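Local atomic coordinates of alpha-galactosidase (PDB entry 3MI6), a protein that probably hydrolyses terminal, non-reducing alpha-D-galactose residues from alpha-D-galactosides such as galacto-oligosaccharides, galactomannans and galactolipids, as a member of glycoside hydrolase family 36. Residues D[180-185]-D[296-301]; D[233-238]-D[270-275]; D[364-369]-D[393-398]; D[409-414]-D[465-470]; D[90-95]-D[99-104]. One frame throughout, in Å; residues are numbered along the deposited sequence.

Contact 1 (D[180-185]-D[296-301])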
# COMPACT_ATOMS: atom_id res chain seq x y z
N LEU D 180 6.27 -32.86 13.22
CA LEU D 180 5.30 -31.78 13.35
C LEU D 180 3.95 -32.29 13.84
O LEU D 180 3.68 -33.48 13.78
CB LEU D 180 5.13 -31.02 12.04
CG LEU D 180 6.05 -29.83 11.74
CD1 LEU D 180 6.95 -29.52 12.90
CD2 LEU D 180 6.84 -30.04 10.46
N SER D 181 3.11 -31.39 14.32
CA SER D 181 1.83 -31.77 14.89
C SER D 181 0.70 -31.65 13.90
O SER D 181 -0.31 -32.33 14.04
CB SER D 181 1.51 -30.91 16.09
OG SER D 181 2.48 -31.13 17.08
N SER D 182 0.84 -30.78 12.92
CA SER D 182 -0.22 -30.55 11.96
C SER D 182 0.34 -30.01 10.66
O SER D 182 1.24 -29.16 10.66
CB SER D 182 -1.23 -29.56 12.52
OG SER D 182 -2.07 -29.08 11.48
N GLN D 183 -0.20 -30.51 9.56
CA GLN D 183 0.09 -29.94 8.26
C GLN D 183 -1.22 -29.58 7.62
O GLN D 183 -2.18 -30.34 7.73
CB GLN D 183 0.81 -30.94 7.38
CG GLN D 183 0.79 -30.59 5.93
CD GLN D 183 1.71 -31.47 5.14
OE1 GLN D 183 2.76 -31.86 5.64
NE2 GLN D 183 1.35 -31.79 3.91
N LEU D 184 -1.29 -28.42 6.98
CA LEU D 184 -2.46 -28.03 6.22
C LEU D 184 -2.05 -27.49 4.87
O LEU D 184 -1.33 -26.50 4.79
CB LEU D 184 -3.31 -26.98 6.94
CG LEU D 184 -4.43 -26.45 6.03
CD1 LEU D 184 -5.32 -27.60 5.50
CD2 LEU D 184 -5.29 -25.32 6.67
N ASP D 185 -2.50 -28.13 3.81
CA ASP D 185 -2.28 -27.60 2.49
C ASP D 185 -3.55 -26.93 1.98
O ASP D 185 -4.64 -27.52 2.03
CB ASP D 185 -1.84 -28.71 1.53
CG ASP D 185 -0.42 -29.19 1.79
OD1 ASP D 185 0.37 -28.46 2.44
OD2 ASP D 185 -0.08 -30.30 1.33
N ALA D 296 -2.12 -29.72 18.00
CA ALA D 296 -2.34 -28.48 17.25
C ALA D 296 -3.82 -28.12 17.30
O ALA D 296 -4.66 -28.98 17.05
CB ALA D 296 -1.88 -28.66 15.81
N ILE D 297 -4.14 -26.87 17.63
CA ILE D 297 -5.52 -26.35 17.50
C ILE D 297 -5.73 -25.66 16.15
O ILE D 297 -4.98 -24.76 15.80
CB ILE D 297 -5.88 -25.30 18.59
CG1 ILE D 297 -5.46 -25.75 19.99
CG2 ILE D 297 -7.35 -24.99 18.55
CD1 ILE D 297 -6.06 -27.06 20.43
N LEU D 298 -6.74 -26.08 15.40
CA LEU D 298 -7.09 -25.47 14.12
C LEU D 298 -8.52 -24.91 14.13
O LEU D 298 -9.40 -25.42 14.84
CB LEU D 298 -6.96 -26.47 12.98
CG LEU D 298 -5.70 -26.40 12.13
CD1 LEU D 298 -4.48 -26.70 12.99
CD2 LEU D 298 -5.77 -27.37 10.97
N SER D 299 -8.75 -23.87 13.34
CA SER D 299 -10.04 -23.19 13.35
C SER D 299 -10.21 -22.26 12.15
O SER D 299 -9.24 -21.71 11.61
CB SER D 299 -10.21 -22.40 14.65
OG SER D 299 -11.58 -22.18 14.90
N TYR D 300 -11.46 -22.10 11.73
CA TYR D 300 -11.79 -21.23 10.64
C TYR D 300 -13.10 -20.53 10.95
O TYR D 300 -13.90 -21.01 11.74
CB TYR D 300 -11.91 -22.00 9.33
CG TYR D 300 -12.52 -21.16 8.21
CD1 TYR D 300 -13.90 -20.99 8.12
CD2 TYR D 300 -11.72 -20.56 7.25
CE1 TYR D 300 -14.47 -20.23 7.12
CE2 TYR D 300 -12.28 -19.80 6.23
CZ TYR D 300 -13.66 -19.64 6.17
OH TYR D 300 -14.23 -18.88 5.17
N THR D 301 -13.30 -19.38 10.31
CA THR D 301 -14.58 -18.69 10.33
C THR D 301 -14.64 -17.74 9.14
O THR D 301 -13.61 -17.39 8.56
CB THR D 301 -14.79 -17.89 11.63
OG1 THR D 301 -16.07 -17.28 11.57
CG2 THR D 301 -13.76 -16.82 11.76

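Contact 2 (D[233-238]-D[270-275])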
# COMPACT_ATOMS: atom_id res chain seq x y z
N MSE D 233 -1.06 -18.05 15.38
CA MSE D 233 -0.97 -17.26 14.16
C MSE D 233 -2.26 -17.36 13.39
O MSE D 233 -3.09 -18.23 13.69
CB MSE D 233 0.16 -17.78 13.29
CG MSE D 233 -0.05 -19.20 12.83
SE MSE D 233 1.28 -19.81 11.56
CE MSE D 233 0.41 -19.29 9.90
N MSE D 234 -2.44 -16.50 12.40
CA MSE D 234 -3.63 -16.52 11.57
C MSE D 234 -3.28 -16.41 10.10
O MSE D 234 -2.24 -15.83 9.75
CB MSE D 234 -4.58 -15.40 11.96
CG MSE D 234 -5.03 -15.50 13.39
SE MSE D 234 -6.34 -14.16 13.94
CE MSE D 234 -5.20 -12.58 13.77
N LEU D 235 -4.13 -17.00 9.25
CA LEU D 235 -4.10 -16.70 7.83
C LEU D 235 -5.39 -15.99 7.48
O LEU D 235 -6.46 -16.61 7.47
CB LEU D 235 -4.02 -17.97 6.99
CG LEU D 235 -2.71 -18.71 6.73
CD1 LEU D 235 -2.92 -19.60 5.52
CD2 LEU D 235 -1.58 -17.74 6.48
N ALA D 236 -5.31 -14.69 7.22
CA ALA D 236 -6.51 -13.95 6.87
C ALA D 236 -6.56 -13.69 5.37
O ALA D 236 -5.52 -13.52 4.72
CB ALA D 236 -6.57 -12.65 7.63
N ARG D 237 -7.77 -13.69 4.81
CA ARG D 237 -7.95 -13.17 3.48
C ARG D 237 -7.61 -11.68 3.60
O ARG D 237 -7.68 -11.13 4.71
CB ARG D 237 -9.38 -13.38 3.02
CG ARG D 237 -9.70 -14.83 2.69
CD ARG D 237 -8.89 -15.31 1.49
NE ARG D 237 -9.42 -16.55 0.92
CZ ARG D 237 -8.79 -17.28 0.01
NH1 ARG D 237 -7.59 -16.92 -0.42
NH2 ARG D 237 -9.35 -18.39 -0.46
N PRO D 238 -7.21 -11.04 2.49
CA PRO D 238 -6.66 -9.67 2.50
C PRO D 238 -7.59 -8.62 3.11
O PRO D 238 -7.08 -7.63 3.64
CB PRO D 238 -6.44 -9.36 1.02
CG PRO D 238 -6.23 -10.72 0.40
CD PRO D 238 -7.18 -11.63 1.14
N SER D 270 -0.30 -23.22 -0.38
CA SER D 270 0.24 -22.93 0.93
C SER D 270 0.28 -24.16 1.82
O SER D 270 -0.73 -24.81 2.03
CB SER D 270 -0.62 -21.88 1.61
OG SER D 270 -0.66 -20.70 0.82
N ARG D 271 1.46 -24.45 2.36
CA ARG D 271 1.58 -25.43 3.42
C ARG D 271 1.79 -24.75 4.78
O ARG D 271 2.81 -24.09 5.00
CB ARG D 271 2.72 -26.40 3.12
CG ARG D 271 2.79 -27.61 4.06
CD ARG D 271 3.69 -28.69 3.50
NE ARG D 271 2.97 -29.55 2.57
CZ ARG D 271 3.55 -30.45 1.77
NH1 ARG D 271 4.86 -30.60 1.77
NH2 ARG D 271 2.81 -31.19 0.95
N ILE D 272 0.82 -24.91 5.68
CA ILE D 272 0.97 -24.46 7.06
C ILE D 272 1.39 -25.62 7.96
O ILE D 272 0.64 -26.56 8.15
CB ILE D 272 -0.33 -23.80 7.62
CG1 ILE D 272 -0.79 -22.62 6.76
CG2 ILE D 272 -0.12 -23.31 9.04
CD1 ILE D 272 -1.21 -22.96 5.35
N LEU D 273 2.59 -25.54 8.52
CA LEU D 273 3.15 -26.57 9.39
C LEU D 273 3.21 -26.03 10.78
O LEU D 273 3.67 -24.93 10.95
CB LEU D 273 4.59 -26.88 8.97
CG LEU D 273 4.82 -27.75 7.75
CD1 LEU D 273 6.28 -28.05 7.57
CD2 LEU D 273 4.03 -29.02 7.93
N THR D 274 2.76 -26.79 11.77
CA THR D 274 2.92 -26.38 13.17
C THR D 274 3.21 -27.52 14.15
O THR D 274 2.58 -28.56 14.11
CB THR D 274 1.74 -25.53 13.69
OG1 THR D 274 0.51 -26.22 13.44
CG2 THR D 274 1.69 -24.17 12.98
N GLY D 275 4.19 -27.32 15.02
CA GLY D 275 4.48 -28.26 16.08
C GLY D 275 5.84 -27.97 16.70
O GLY D 275 6.32 -26.83 16.71

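Contact 3 (D[364-369]-D[393-398])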
# COMPACT_ATOMS: atom_id res chain seq x y z
N PHE D 364 -3.01 -11.86 49.23
CA PHE D 364 -1.67 -11.29 49.26
C PHE D 364 -0.71 -12.31 48.70
O PHE D 364 -0.81 -13.49 49.01
CB PHE D 364 -1.27 -10.89 50.69
CG PHE D 364 0.10 -10.30 50.76
CD1 PHE D 364 1.22 -11.11 50.69
CD2 PHE D 364 0.27 -8.95 50.89
CE1 PHE D 364 2.48 -10.58 50.74
CE2 PHE D 364 1.53 -8.42 50.94
CZ PHE D 364 2.64 -9.23 50.86
N VAL D 365 0.21 -11.85 47.85
CA VAL D 365 1.21 -12.71 47.21
C VAL D 365 2.65 -12.28 47.51
O VAL D 365 3.15 -11.33 46.91
CB VAL D 365 1.07 -12.74 45.68
CG1 VAL D 365 2.02 -13.74 45.11
CG2 VAL D 365 -0.35 -13.06 45.27
N LEU D 366 3.32 -12.99 48.41
CA LEU D 366 4.72 -12.73 48.70
C LEU D 366 5.58 -13.12 47.49
O LEU D 366 5.50 -14.26 47.01
CB LEU D 366 5.11 -13.52 49.93
CG LEU D 366 6.57 -13.50 50.37
CD1 LEU D 366 6.97 -12.11 50.74
CD2 LEU D 366 6.75 -14.45 51.55
N ASP D 367 6.38 -12.19 46.97
CA ASP D 367 7.16 -12.47 45.76
C ASP D 367 8.60 -12.84 46.09
O ASP D 367 8.89 -13.33 47.18
CB ASP D 367 7.12 -11.28 44.77
CG ASP D 367 7.17 -11.73 43.29
OD1 ASP D 367 6.10 -12.01 42.70
OD2 ASP D 367 8.29 -11.78 42.72
N ASP D 368 9.50 -12.59 45.14
CA ASP D 368 10.89 -12.99 45.22
C ASP D 368 11.54 -12.47 46.51
O ASP D 368 11.36 -11.31 46.87
CB ASP D 368 11.64 -12.47 43.99
CG ASP D 368 12.97 -13.19 43.74
OD1 ASP D 368 13.56 -13.74 44.69
OD2 ASP D 368 13.42 -13.20 42.59
N GLY D 369 12.27 -13.34 47.20
CA GLY D 369 13.08 -12.92 48.32
C GLY D 369 12.89 -13.66 49.64
O GLY D 369 13.63 -13.44 50.58
N ASP D 393 9.57 -16.64 62.43
CA ASP D 393 8.73 -17.76 62.83
C ASP D 393 8.26 -18.55 61.61
O ASP D 393 7.14 -19.05 61.57
CB ASP D 393 7.52 -17.28 63.64
CG ASP D 393 7.90 -16.65 64.98
OD1 ASP D 393 8.96 -15.99 65.07
OD2 ASP D 393 7.13 -16.80 65.95
N GLY D 394 9.14 -18.66 60.62
CA GLY D 394 8.81 -19.34 59.38
C GLY D 394 7.65 -18.67 58.67
O GLY D 394 7.07 -17.71 59.18
N ILE D 395 7.31 -19.17 57.50
CA ILE D 395 6.20 -18.62 56.73
C ILE D 395 4.85 -18.99 57.34
O ILE D 395 3.91 -18.18 57.33
CB ILE D 395 6.25 -19.06 55.26
CG1 ILE D 395 7.27 -18.22 54.49
CG2 ILE D 395 4.89 -18.91 54.62
CD1 ILE D 395 6.96 -16.74 54.48
N GLU D 396 4.75 -20.20 57.88
CA GLU D 396 3.51 -20.70 58.48
C GLU D 396 2.79 -19.63 59.28
O GLU D 396 1.56 -19.53 59.25
CB GLU D 396 3.80 -21.91 59.38
CG GLU D 396 5.24 -21.98 59.87
CD GLU D 396 6.18 -22.64 58.87
OE1 GLU D 396 6.32 -23.88 58.94
OE2 GLU D 396 6.77 -21.93 58.03
N HIS D 397 3.56 -18.82 60.00
CA HIS D 397 3.00 -17.74 60.80
C HIS D 397 2.39 -16.64 59.93
O HIS D 397 1.22 -16.29 60.09
CB HIS D 397 4.07 -17.15 61.73
CG HIS D 397 3.66 -15.88 62.39
ND1 HIS D 397 4.52 -14.82 62.56
CD2 HIS D 397 2.47 -15.49 62.92
CE1 HIS D 397 3.89 -13.83 63.17
NE2 HIS D 397 2.64 -14.21 63.40
N PHE D 398 3.20 -16.11 59.02
CA PHE D 398 2.80 -14.99 58.17
C PHE D 398 1.53 -15.27 57.38
O PHE D 398 0.76 -14.36 57.09
CB PHE D 398 3.94 -14.62 57.23
CG PHE D 398 3.61 -13.53 56.25
CD1 PHE D 398 3.20 -12.29 56.68
CD2 PHE D 398 3.73 -13.75 54.88
CE1 PHE D 398 2.90 -11.27 55.77
CE2 PHE D 398 3.44 -12.75 53.97
CZ PHE D 398 3.02 -11.50 54.42

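Contact 4 (D[409-414]-D[465-470])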
# COMPACT_ATOMS: atom_id res chain seq x y z
N PHE D 409 -3.54 -16.44 50.51
CA PHE D 409 -2.09 -16.27 50.53
C PHE D 409 -1.43 -17.01 49.40
O PHE D 409 -1.78 -18.16 49.11
CB PHE D 409 -1.50 -16.73 51.86
CG PHE D 409 -0.03 -16.55 51.95
CD1 PHE D 409 0.52 -15.28 52.03
CD2 PHE D 409 0.82 -17.64 51.96
CE1 PHE D 409 1.88 -15.10 52.10
CE2 PHE D 409 2.18 -17.46 52.03
CZ PHE D 409 2.71 -16.19 52.11
N GLY D 410 -0.48 -16.35 48.75
CA GLY D 410 0.24 -16.97 47.65
C GLY D 410 1.70 -16.60 47.74
O GLY D 410 2.05 -15.59 48.36
N LEU D 411 2.55 -17.44 47.15
CA LEU D 411 3.98 -17.14 47.09
C LEU D 411 4.65 -17.59 45.80
O LEU D 411 4.10 -18.36 45.03
CB LEU D 411 4.73 -17.66 48.34
CG LEU D 411 5.15 -19.13 48.48
CD1 LEU D 411 6.36 -19.40 47.64
CD2 LEU D 411 5.46 -19.47 49.92
N TRP D 412 5.87 -17.11 45.61
CA TRP D 412 6.61 -17.15 44.35
C TRP D 412 7.71 -18.22 44.40
O TRP D 412 8.55 -18.23 45.30
CB TRP D 412 7.22 -15.75 44.16
CG TRP D 412 8.08 -15.52 42.97
CD1 TRP D 412 7.75 -14.83 41.85
CD2 TRP D 412 9.46 -15.91 42.80
NE1 TRP D 412 8.81 -14.78 40.98
CE2 TRP D 412 9.88 -15.43 41.54
CE3 TRP D 412 10.38 -16.62 43.58
CZ2 TRP D 412 11.17 -15.65 41.04
CZ3 TRP D 412 11.65 -16.83 43.09
CH2 TRP D 412 12.04 -16.35 41.83
N PHE D 413 7.70 -19.12 43.44
CA PHE D 413 8.81 -20.02 43.22
C PHE D 413 9.39 -19.78 41.82
O PHE D 413 8.70 -19.26 40.94
CB PHE D 413 8.36 -21.48 43.29
CG PHE D 413 7.89 -21.91 44.64
CD1 PHE D 413 8.78 -22.48 45.54
CD2 PHE D 413 6.56 -21.78 45.01
CE1 PHE D 413 8.35 -22.89 46.79
CE2 PHE D 413 6.13 -22.18 46.25
CZ PHE D 413 7.02 -22.74 47.15
N GLU D 414 10.64 -20.18 41.63
CA GLU D 414 11.25 -20.30 40.30
C GLU D 414 12.00 -21.63 40.27
O GLU D 414 13.23 -21.65 40.28
CB GLU D 414 12.21 -19.13 40.01
CG GLU D 414 12.62 -18.98 38.54
CD GLU D 414 13.55 -17.80 38.29
OE1 GLU D 414 13.65 -16.91 39.16
OE2 GLU D 414 14.19 -17.75 37.22
N SER D 465 5.45 -29.15 47.77
CA SER D 465 4.30 -29.67 48.51
C SER D 465 4.51 -29.48 50.01
O SER D 465 3.56 -29.21 50.74
CB SER D 465 4.04 -31.14 48.17
OG SER D 465 5.24 -31.87 48.20
N GLN D 466 5.75 -29.58 50.46
CA GLN D 466 6.03 -29.34 51.86
C GLN D 466 5.68 -27.91 52.23
O GLN D 466 5.29 -27.63 53.36
CB GLN D 466 7.49 -29.62 52.19
CG GLN D 466 7.84 -31.10 52.16
CD GLN D 466 9.24 -31.38 52.65
OE1 GLN D 466 10.07 -30.47 52.79
NE2 GLN D 466 9.53 -32.65 52.91
N MSE D 467 5.79 -27.01 51.25
CA MSE D 467 5.53 -25.59 51.46
C MSE D 467 4.04 -25.25 51.35
O MSE D 467 3.54 -24.36 52.03
CB MSE D 467 6.35 -24.76 50.49
CG MSE D 467 6.43 -23.29 50.86
SE MSE D 467 7.36 -22.93 52.55
CE MSE D 467 8.92 -24.07 52.26
N ILE D 468 3.35 -25.98 50.47
CA ILE D 468 1.91 -25.84 50.30
C ILE D 468 1.18 -26.36 51.53
O ILE D 468 0.19 -25.75 51.95
CB ILE D 468 1.42 -26.62 49.08
CG1 ILE D 468 1.94 -25.99 47.79
CG2 ILE D 468 -0.09 -26.66 49.05
CD1 ILE D 468 1.73 -26.86 46.57
N GLU D 469 1.66 -27.47 52.09
CA GLU D 469 1.07 -28.05 53.30
C GLU D 469 1.41 -27.22 54.54
O GLU D 469 0.56 -26.95 55.38
CB GLU D 469 1.52 -29.50 53.51
CG GLU D 469 0.88 -30.52 52.56
CD GLU D 469 0.98 -31.95 53.09
OE1 GLU D 469 1.54 -32.15 54.19
OE2 GLU D 469 0.49 -32.88 52.40
N SER D 470 2.66 -26.81 54.62
CA SER D 470 3.16 -26.08 55.77
C SER D 470 2.49 -24.71 55.88
O SER D 470 2.06 -24.30 56.96
CB SER D 470 4.68 -25.95 55.66
OG SER D 470 5.21 -25.05 56.62

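Contact 5 (D[90-95]-D[99-104])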
# COMPACT_ATOMS: atom_id res chain seq x y z
N PHE D 90 7.21 -34.60 8.62
CA PHE D 90 8.02 -35.47 9.46
C PHE D 90 9.18 -36.01 8.63
O PHE D 90 9.19 -35.84 7.42
CB PHE D 90 7.17 -36.63 9.96
CG PHE D 90 6.89 -37.66 8.91
CD1 PHE D 90 5.83 -37.50 8.04
CD2 PHE D 90 7.71 -38.76 8.77
CE1 PHE D 90 5.58 -38.42 7.06
CE2 PHE D 90 7.47 -39.69 7.79
CZ PHE D 90 6.39 -39.52 6.93
N GLN D 91 10.14 -36.67 9.30
CA GLN D 91 11.22 -37.39 8.62
C GLN D 91 11.78 -38.47 9.55
O GLN D 91 11.89 -38.24 10.76
CB GLN D 91 12.33 -36.42 8.17
CG GLN D 91 13.36 -37.02 7.23
CD GLN D 91 14.50 -36.07 6.88
OE1 GLN D 91 15.23 -35.58 7.76
NE2 GLN D 91 14.69 -35.82 5.60
N VAL D 92 12.13 -39.64 9.00
CA VAL D 92 12.66 -40.75 9.78
C VAL D 92 13.94 -41.34 9.18
O VAL D 92 13.97 -41.73 8.03
CB VAL D 92 11.67 -41.93 9.87
CG1 VAL D 92 12.04 -42.84 11.05
CG2 VAL D 92 10.25 -41.43 10.00
N THR D 93 14.99 -41.42 10.00
CA THR D 93 16.27 -41.98 9.59
C THR D 93 16.38 -43.43 10.04
O THR D 93 16.12 -43.75 11.21
CB THR D 93 17.46 -41.19 10.21
OG1 THR D 93 17.29 -39.78 10.01
CG2 THR D 93 18.80 -41.63 9.60
N GLN D 94 16.78 -44.31 9.13
CA GLN D 94 16.99 -45.71 9.48
C GLN D 94 18.38 -45.97 10.04
O GLN D 94 19.20 -45.06 10.14
CB GLN D 94 16.74 -46.61 8.28
CG GLN D 94 15.33 -46.53 7.72
CD GLN D 94 15.21 -47.19 6.37
OE1 GLN D 94 15.70 -48.30 6.17
NE2 GLN D 94 14.57 -46.50 5.41
N ALA D 95 18.63 -47.22 10.41
CA ALA D 95 19.95 -47.66 10.86
C ALA D 95 20.98 -47.47 9.75
O ALA D 95 22.16 -47.25 10.03
CB ALA D 95 19.91 -49.10 11.31
N ARG D 99 16.51 -41.95 4.51
CA ARG D 99 15.51 -41.09 5.11
C ARG D 99 14.18 -41.19 4.36
O ARG D 99 13.26 -40.38 4.59
CB ARG D 99 16.02 -39.65 5.14
CG ARG D 99 17.27 -39.44 6.01
CD ARG D 99 17.84 -38.05 5.85
NE ARG D 99 18.03 -37.72 4.44
CZ ARG D 99 19.06 -38.16 3.71
NH1 ARG D 99 19.98 -38.93 4.28
NH2 ARG D 99 19.18 -37.83 2.43
N ILE D 100 14.07 -42.17 3.47
CA ILE D 100 12.85 -42.38 2.72
C ILE D 100 11.78 -43.03 3.58
O ILE D 100 12.08 -43.90 4.40
CB ILE D 100 13.10 -43.21 1.47
CG1 ILE D 100 14.24 -42.61 0.66
CG2 ILE D 100 11.85 -43.29 0.64
CD1 ILE D 100 14.21 -41.10 0.60
N THR D 101 10.54 -42.60 3.41
CA THR D 101 9.44 -43.19 4.13
C THR D 101 8.24 -43.32 3.23
O THR D 101 7.84 -42.36 2.58
CB THR D 101 9.06 -42.36 5.35
OG1 THR D 101 10.03 -42.57 6.37
CG2 THR D 101 7.71 -42.79 5.87
N GLU D 102 7.65 -44.51 3.17
CA GLU D 102 6.46 -44.68 2.34
C GLU D 102 5.24 -45.06 3.14
O GLU D 102 4.97 -46.24 3.35
CB GLU D 102 6.71 -45.69 1.23
CG GLU D 102 7.63 -45.16 0.17
CD GLU D 102 8.22 -46.25 -0.67
OE1 GLU D 102 7.60 -47.33 -0.76
OE2 GLU D 102 9.32 -46.03 -1.24
N LEU D 103 4.50 -44.06 3.60
CA LEU D 103 3.28 -44.33 4.34
C LEU D 103 2.25 -45.00 3.44
O LEU D 103 2.15 -44.68 2.25
CB LEU D 103 2.70 -43.07 4.94
CG LEU D 103 3.52 -42.48 6.08
CD1 LEU D 103 2.84 -41.23 6.58
CD2 LEU D 103 3.69 -43.49 7.20
N THR D 104 1.51 -45.93 4.03
CA THR D 104 0.45 -46.63 3.35
C THR D 104 -0.64 -46.87 4.36
O THR D 104 -0.42 -47.56 5.37
CB THR D 104 0.91 -47.98 2.85
OG1 THR D 104 2.00 -47.81 1.94
CG2 THR D 104 -0.23 -48.68 2.14
O HOH W 1 11.38 -39.65 6.21
O HOH W 2 11.90 -43.96 7.51

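Contact 1 (D[180-185]-D[296-301])
Ser182 and Ala296 face each other across the gap between two strands, their CB atoms 3.5 Å apart, and Ser181 adds its own CB at 4.1 Å from the CB of Ala296. The methyl of Ala296 therefore meets the two serines through their carbon atoms, while the hydroxyls leave in different directions. In Ser181 the OG lies beside the backbone N (chi1 -62°) and hydrogen-bonds to the carbonyl O of Pro294, two residues before Ala296 on the same strand 290-301. In Ser182 it stands opposite the backbone N (chi1 166°), which brings the OG near Leu298, with CD1 at 3.7 Å and CD2 at 4.1 Å. Both methyls of Leu298 thus lie near one hydroxyl, whose hydrogen bond is made outside the two segments. Both serines can face the same way because they form a classic beta bulge opposite Thr274. Strand 174-186 and strand 290-301 belong to different antiparallel sheets of the beta-sandwich region, and Tyr36 touches both Leu184 and Leu298 between them. The chemistry is van der Waals contact of small groups, which implies that the sheets approach closely here without polar bonding between the two strands.

Contact 2 (D[233-238]-D[270-275])
Leu235 and Ile272 reach toward each other tip to tip, and this is the tight part of the contact: CD1 of Leu235 lies 3.8 Å from CD1 of Ile272 and 3.9 Å from its CG1. Ile272 splits its two branches between two partners. Its CG1 branch runs beside the backbone N (chi1 -57°) to Leu235, whereas CG2, on the side away from that N, is left for Met233. There the fit is looser, the terminal CE of this selenomethionine standing 4.1 Å from CG2 of Ile272 at the end of a chain bent at its last torsion (chi3 -90°). Strands 233-236 and 270-274 lie in separate antiparallel sheets of the beta-sandwich, so the three apolar side chains lie in the layer between the sheets, and the CA atoms of Leu235 and Ile272 remain 9.3 Å apart. Ile262 of strand 258-264 touches all three, and Leu186 closes in on Leu235. Away from Ile272 the contact thins out. Ser270 and Thr274 also point at strand 233-236 but stay beyond close contact, and Ser270 gives its OG to the carbonyl O of Asp188. Past the end of the first strand, partly exposed Arg237 turns to Asp188 in a salt bridge.

Contact 3 (D[364-369]-D[393-398])
In the (beta/alpha)8 barrel, strand 363-366 is covered from outside by helix 394-404, the helix that leads on to the neighbouring parallel strand 408-413 in a beta-alpha-beta crossover, and Phe364 and Leu366 meet Ile395 and Phe398 in that layer. The short strand and helix segments run nearly antiparallel, at 159°, with their axes 12.1 Å apart, a spacing bridged wholly by side chains. The two phenylalanines form an offset edge-to-face pair with ring centroids 5.6 Å apart and planes at a right angle. Phe398 supplies the edge: its CZ comes to 3.8 Å from CE1 of Phe364, and its CE2 to 4.0 Å from the same atom. Both rings swing out opposite their own backbone N (chi1 180° for Phe364), which sends them across the gap toward each other. One turn nearer the start of the helix, Leu366 and Ile395 meet tip to tip, CD2 of the leucine 3.7 Å from CD1 of the isoleucine. Val353, Leu349 and Met350 of helix 346-358 pack against the same cluster, and Phe409 of the next strand meets the Phe398 ring.

Beyond this apolar layer the strand gives way to a loop that holds Asp367 and Asp368, both predicted to bind substrate. OD1 of Asp367 takes a salt bridge from Lys477 and a hydrogen bond from Asn335, while its OD2 accepts the backbone N of Asp368 at 2.8 Å, on the anti side and tilted out of the carboxylate plane.

Contact 4 (D[409-414]-D[465-470])
Met467, a selenomethionine on helix 454-471, sets its CG against the side chains of Leu411 and Phe413 of strand 408-413. Along the helix, Ser465 comes first and turns its OG back to the carbonyl O of Phe461, while its own carbonyl O accepts the N of Glu469 at 2.9 Å. Gln466 carries the helical bonding on by accepting the N of Ser470. Met467 then brings the contact itself. Its CG projects opposite the backbone N (chi1 -165°) and arrives at the edge of the Phe413 ring, near its plane, 3.8 Å from CZ; CB of Met467 follows at 4.0 Å from that CZ. From another direction CD2 of Leu411 approaches Met467 CG to 4.1 Å, the two side chains crossing at about a right angle. The chain bends again at chi2 and chi3; the touching is done by CB and CG. Ile468, next in order, leans on Ile476 of strand 475-478, which also touches Phe413. The Phe413 side chain lies about 5 Å from that of Trp478 and about 7 Å from that of Asp479, the predicted nucleophile. This is the helix-on-strand packing around the outside of a TIM barrel.

Contact 5 (D[90-95]-D[99-104])
The ring of Phe90 takes Thr101 at its edge, with CG2 of the threonine near the ring plane and 3.7 Å from CE2, and CG2 of Val92 also lies in that plane. Leu103 comes from the opposite direction and meets the ring obliquely, its CD1 4.0 Å from CE1, while the ring of Tyr77, which also meets Phe90, is nearly parallel to it. The second flat group is the guanidinium of Arg99, with NE2 of Gln91 at its edge and the amide turned by 71°. These two side chains run side by side, Gln91 NE2 lying 3.9 Å from CD of Arg99. Both are held by Glu280 of a second subunit, whose OE2 takes a salt bridge from Arg99 NE and a hydrogen bond from Gln91 NE2, which places this pair at the interface between subunits.

Between the backbones, the CA of Arg99 approaches the O of Val92 at 3.4 Å in a CA-H...O contact. Two waters fill the polar part. One accepts from Val92 N at 2.9 Å and donates to Arg99 O; the other donates to Val92 O and to Ile100 O, 3.1 Å from each. Each also hydrogen-bonds to Thr101 OG1, and the two waters with this hydroxyl bridge the two segments.

The directions of the touching parts differ by 116°, as the chain passes between sheets: strand 90-93 pairs antiparallel with 174-186, whereas 103-112 pairs with 132-140.

Contacts 1 and 2 are neighbours, their centres 8 Å apart, and join the same two sheets: strands 174-186 and 270-274 lie side by side, with Leu184 O 2.8 Å from Ile272 N, and Asp185 forms a salt bridge with Arg271. Contact 5 belongs to this beta-sandwich region too, its centre 22 Å from that of contact 1, at the interface with another subunit. Contacts 3 and 4, 9 Å apart between centres, pack the outside of adjacent barrel strands and lie closest to the predicted catalytic site; Trp412 NE1 hydrogen-bonds to OD2 of Asp479, the predicted nucleophile, and the Trp412 side chain touches Asp367. Between contacts 1 and 3 the centres are 44 Å apart, on opposite sides of the chain's centre.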